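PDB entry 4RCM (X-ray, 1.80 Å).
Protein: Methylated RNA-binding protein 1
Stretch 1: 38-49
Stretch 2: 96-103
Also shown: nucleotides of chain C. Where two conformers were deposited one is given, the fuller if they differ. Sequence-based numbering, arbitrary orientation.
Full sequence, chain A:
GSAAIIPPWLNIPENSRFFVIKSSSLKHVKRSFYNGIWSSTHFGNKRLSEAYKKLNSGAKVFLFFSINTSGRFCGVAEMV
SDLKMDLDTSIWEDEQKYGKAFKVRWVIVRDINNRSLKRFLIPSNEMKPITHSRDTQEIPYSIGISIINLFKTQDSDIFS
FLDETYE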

# COMPACT_ATOMS: atom_id res chain seq x y z
N TRP A 38 2.43 -7.89 6.06
CA TRP A 38 2.08 -8.20 4.69
C TRP A 38 3.12 -9.13 4.11
O TRP A 38 4.27 -9.20 4.58
CB TRP A 38 1.95 -6.93 3.83
CG TRP A 38 1.37 -7.23 2.47
CD1 TRP A 38 2.03 -7.22 1.28
CD2 TRP A 38 0.03 -7.67 2.18
NE1 TRP A 38 1.17 -7.55 0.25
CE2 TRP A 38 -0.06 -7.85 0.78
CE3 TRP A 38 -1.13 -7.88 2.96
CZ2 TRP A 38 -1.24 -8.24 0.14
CZ3 TRP A 38 -2.32 -8.29 2.31
CH2 TRP A 38 -2.36 -8.44 0.91
N SER A 39 2.66 -9.93 3.15
CA SER A 39 3.53 -10.82 2.34
C SER A 39 3.11 -10.63 0.89
O SER A 39 1.90 -10.67 0.58
CB SER A 39 3.34 -12.31 2.68
OG SER A 39 3.98 -12.72 3.89
N SER A 40 4.08 -10.39 0.02
CA SER A 40 3.85 -10.41 -1.45
C SER A 40 4.28 -11.79 -1.91
O SER A 40 4.36 -12.69 -1.08
CB SER A 40 4.66 -9.33 -2.19
OG SER A 40 4.19 -9.12 -3.56
N THR A 41 4.52 -11.97 -3.21
CA THR A 41 5.07 -13.20 -3.77
C THR A 41 6.53 -13.19 -3.43
O THR A 41 7.03 -12.17 -2.92
CB THR A 41 4.85 -13.25 -5.31
OG1 THR A 41 5.24 -12.01 -5.92
CG2 THR A 41 3.42 -13.44 -5.60
N HIS A 42 7.25 -14.30 -3.63
CA HIS A 42 8.71 -14.28 -3.45
C HIS A 42 9.32 -13.10 -4.23
O HIS A 42 10.18 -12.36 -3.73
CB HIS A 42 9.33 -15.60 -3.93
CG HIS A 42 10.81 -15.67 -3.73
ND1 HIS A 42 11.39 -15.97 -2.51
CD2 HIS A 42 11.84 -15.47 -4.59
CE1 HIS A 42 12.70 -15.94 -2.62
NE2 HIS A 42 13.00 -15.64 -3.88
N PHE A 43 8.87 -12.92 -5.47
CA PHE A 43 9.42 -11.90 -6.35
C PHE A 43 9.01 -10.49 -5.97
O PHE A 43 9.83 -9.57 -6.02
CB PHE A 43 9.06 -12.18 -7.80
CG PHE A 43 9.69 -11.23 -8.79
CD1 PHE A 43 11.00 -11.40 -9.18
CD2 PHE A 43 8.95 -10.22 -9.36
CE1 PHE A 43 11.56 -10.55 -10.11
CE2 PHE A 43 9.50 -9.36 -10.29
CZ PHE A 43 10.81 -9.51 -10.65
N GLY A 44 7.74 -10.30 -5.64
CA GLY A 44 7.31 -8.99 -5.10
C GLY A 44 8.09 -8.61 -3.81
O GLY A 44 8.53 -7.48 -3.66
N ASN A 45 8.25 -9.57 -2.90
CA ASN A 45 8.98 -9.37 -1.66
C ASN A 45 10.43 -8.97 -1.89
O ASN A 45 10.98 -8.12 -1.18
CB ASN A 45 8.99 -10.65 -0.83
CG ASN A 45 7.75 -10.83 0.01
OD1 ASN A 45 6.91 -9.94 0.15
ND2 ASN A 45 7.62 -12.01 0.58
N LYS A 46 11.06 -9.62 -2.86
CA LYS A 46 12.41 -9.24 -3.29
C LYS A 46 12.51 -7.80 -3.79
O LYS A 46 13.40 -7.06 -3.39
CB LYS A 46 12.95 -10.21 -4.36
N ARG A 47 11.60 -7.39 -4.66
CA ARG A 47 11.55 -6.00 -5.06
C ARG A 47 11.40 -5.03 -3.85
O ARG A 47 12.16 -4.11 -3.71
CB ARG A 47 10.42 -5.76 -6.05
CG ARG A 47 10.61 -6.42 -7.43
CD ARG A 47 9.53 -5.93 -8.37
NE ARG A 47 9.69 -4.49 -8.54
CZ ARG A 47 8.79 -3.68 -9.06
NH1 ARG A 47 7.64 -4.16 -9.50
NH2 ARG A 47 9.05 -2.40 -9.16
N LEU A 48 10.42 -5.27 -2.97
CA LEU A 48 10.19 -4.45 -1.82
C LEU A 48 11.35 -4.46 -0.82
O LEU A 48 11.73 -3.42 -0.29
CB LEU A 48 8.93 -4.90 -1.11
CG LEU A 48 7.64 -4.69 -1.90
CD1 LEU A 48 6.49 -5.31 -1.14
CD2 LEU A 48 7.39 -3.22 -2.15
N SER A 49 11.90 -5.63 -0.58
CA SER A 49 13.03 -5.77 0.31
C SER A 49 14.26 -5.03 -0.19
O SER A 49 14.96 -4.41 0.58
CB SER A 49 13.33 -7.27 0.49
OG SER A 49 14.55 -7.50 1.16
C2 6MZ C 3 -3.60 -11.86 -1.65
C4 6MZ C 3 -1.90 -11.23 -3.17
C5 6MZ C 3 -0.92 -11.17 -2.08
N9 6MZ C 3 -1.23 -10.88 -4.29
N3 6MZ C 3 -3.22 -11.57 -2.90
N1 6MZ C 3 -2.75 -11.84 -0.60
C6 6MZ C 3 -1.44 -11.52 -0.72
N6 6MZ C 3 -0.59 -11.53 0.33
C9 6MZ C 3 -0.96 -12.05 1.63
N7 6MZ C 3 0.28 -10.82 -2.61
C8 6MZ C 3 0.07 -10.66 -3.96
O5' 6MZ C 3 0.69 -13.02 -9.05
C5' 6MZ C 3 0.23 -12.96 -7.68
C4' 6MZ C 3 -1.00 -12.05 -7.55
O4' 6MZ C 3 -1.59 -12.17 -6.24
C1' 6MZ C 3 -1.89 -10.88 -5.66
C2' 6MZ C 3 -1.48 -9.87 -6.75
O2' 6MZ C 3 -2.61 -9.45 -7.56
C3' 6MZ C 3 -0.69 -10.56 -7.80
O3' 6MZ C 3 -1.19 -10.02 -9.05
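Stretch 2 96-103: QKYGKAFK

Stretch 2 (96-103) runs antiparallel to the first residues of stretch 1 (38-49), so that its late residues meet Trp-38 and its middle residues meet the start of the helix. Lys-97 ends a 3-10 segment, the chain then passes in extended or nearly extended conformation through Tyr-98 to Ala-101, and Phe-102 and Lys-103 belong to a strand. In stretch 1 the backbone is extended from Trp-38 to Thr-41 and helical from His-42 onward. The CA atoms of Ser-39 and Ala-101 lie 4.4 Å apart, those of Thr-41 and Tyr-98 also 4.4 Å, and those of His-42 and Gly-99 4.8 Å; together the stretches bury 497 Å².

The backbones pair at Trp-38 and Phe-102, an antiparallel hydrogen-bonded pair in which Trp-38 N donates to Phe-102 O (3.0 Å) and Phe-102 N to Trp-38 O (2.8 Å), both nearly straight. Ala-101 CA adds a CA-H...O contact to Trp-38 O at 3.3 Å. Farther along, Gly-99 N donates to Ser-40 O (3.1 Å), tying the loop to the residues just before the helix.

Polar side chains reinforce this: Ser-39 OG donates to Gly-99 O (2.9 Å). Asn-45, one turn into the helix, points its CA-to-CB bond toward stretch 2; its OD1 accepts from Ser-40 N (2.9 Å), and its ND2 lies 3.0 Å from Lys-100 O. The same ND2 is 3.6 Å from Gly-99 CA, and an ideal CB on Gly-99 would come within 2.8 Å of it, a clash that the glycine avoids. Thr-41 caps the helix, its OG1 accepting from Gly-44 N (3.0 Å). One water bridges the stretches, accepting from His-42 N (3.0 Å) and donating to Lys-97 O (2.7 Å).

In the apolar packing, Trp-38 and Phe-102 direct their side chains to the same face of the sheet. The end of the Phe-102 side chain comes nearer stretch 1, bringing CZ 3.7 Å from Leu-48 CD1 and 4.0 Å from Trp-38 CD1, where it meets the edge of the indole. Asn-45 OD1 lies at the edge of the phenyl ring, 3.6 Å from Phe-102 CE2.

The N6-methyladenosine of chain C lies over one face of each of the Trp-38 and Tyr-98 rings, so both stretches contribute to its site. Its N6 donates to Ser-39 O (2.6 Å) and is 3.4 Å from Trp-38 CZ2, while its C2 lies 3.2 Å from Tyr-98 OH.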

# COMPACT_ATOMS: atom_id res chain seq x y z
N GLN A 96 1.36 -20.78 0.96
CA GLN A 96 2.56 -21.14 0.14
C GLN A 96 2.69 -20.38 -1.20
O GLN A 96 3.75 -20.39 -1.85
CB GLN A 96 2.59 -22.66 -0.12
N LYS A 97 1.60 -19.72 -1.62
CA LYS A 97 1.61 -18.80 -2.77
C LYS A 97 2.49 -17.53 -2.54
O LYS A 97 2.94 -16.88 -3.53
CB LYS A 97 0.18 -18.32 -3.06
CG LYS A 97 -0.82 -19.39 -3.44
CD LYS A 97 -2.18 -18.79 -3.68
N TYR A 98 2.66 -17.16 -1.26
CA TYR A 98 3.32 -15.90 -0.84
C TYR A 98 4.60 -16.26 -0.11
O TYR A 98 4.79 -17.44 0.26
CB TYR A 98 2.37 -15.12 0.08
CG TYR A 98 0.98 -15.07 -0.48
CD1 TYR A 98 0.77 -14.54 -1.75
CD2 TYR A 98 -0.12 -15.61 0.21
CE1 TYR A 98 -0.50 -14.51 -2.32
CE2 TYR A 98 -1.41 -15.58 -0.36
CZ TYR A 98 -1.60 -15.02 -1.63
OH TYR A 98 -2.85 -14.95 -2.23
N GLY A 99 5.50 -15.29 0.06
CA GLY A 99 6.75 -15.51 0.81
C GLY A 99 6.69 -15.08 2.28
O GLY A 99 5.60 -14.83 2.84
N LYS A 100 7.88 -14.98 2.89
CA LYS A 100 8.09 -14.42 4.23
C LYS A 100 7.29 -13.11 4.47
O LYS A 100 7.09 -12.32 3.54
CB LYS A 100 9.56 -14.09 4.35
CG LYS A 100 10.52 -15.28 4.34
CD LYS A 100 11.91 -14.86 3.86
N ALA A 101 6.83 -12.84 5.67
CA ALA A 101 6.15 -11.56 5.85
C ALA A 101 7.13 -10.42 6.23
O ALA A 101 8.26 -10.64 6.64
CB ALA A 101 5.04 -11.70 6.88
N PHE A 102 6.67 -9.18 6.08
CA PHE A 102 7.38 -8.06 6.64
C PHE A 102 6.38 -7.19 7.41
O PHE A 102 5.18 -7.28 7.14
CB PHE A 102 8.15 -7.27 5.56
CG PHE A 102 7.30 -6.76 4.45
CD1 PHE A 102 6.58 -5.59 4.60
CD2 PHE A 102 7.19 -7.46 3.27
CE1 PHE A 102 5.75 -5.12 3.58
CE2 PHE A 102 6.39 -7.01 2.23
CZ PHE A 102 5.65 -5.84 2.39
N LYS A 103 6.85 -6.33 8.32
CA LYS A 103 5.91 -5.51 9.13
C LYS A 103 5.44 -4.29 8.37
O LYS A 103 6.20 -3.66 7.60
CB LYS A 103 6.54 -5.09 10.42
CG LYS A 103 6.93 -6.26 11.32
CD LYS A 103 7.87 -5.83 12.43
CE LYS A 103 8.29 -7.02 13.29
NZ LYS A 103 8.79 -6.58 14.62
O HOH W 1 5.51 -16.66 -4.26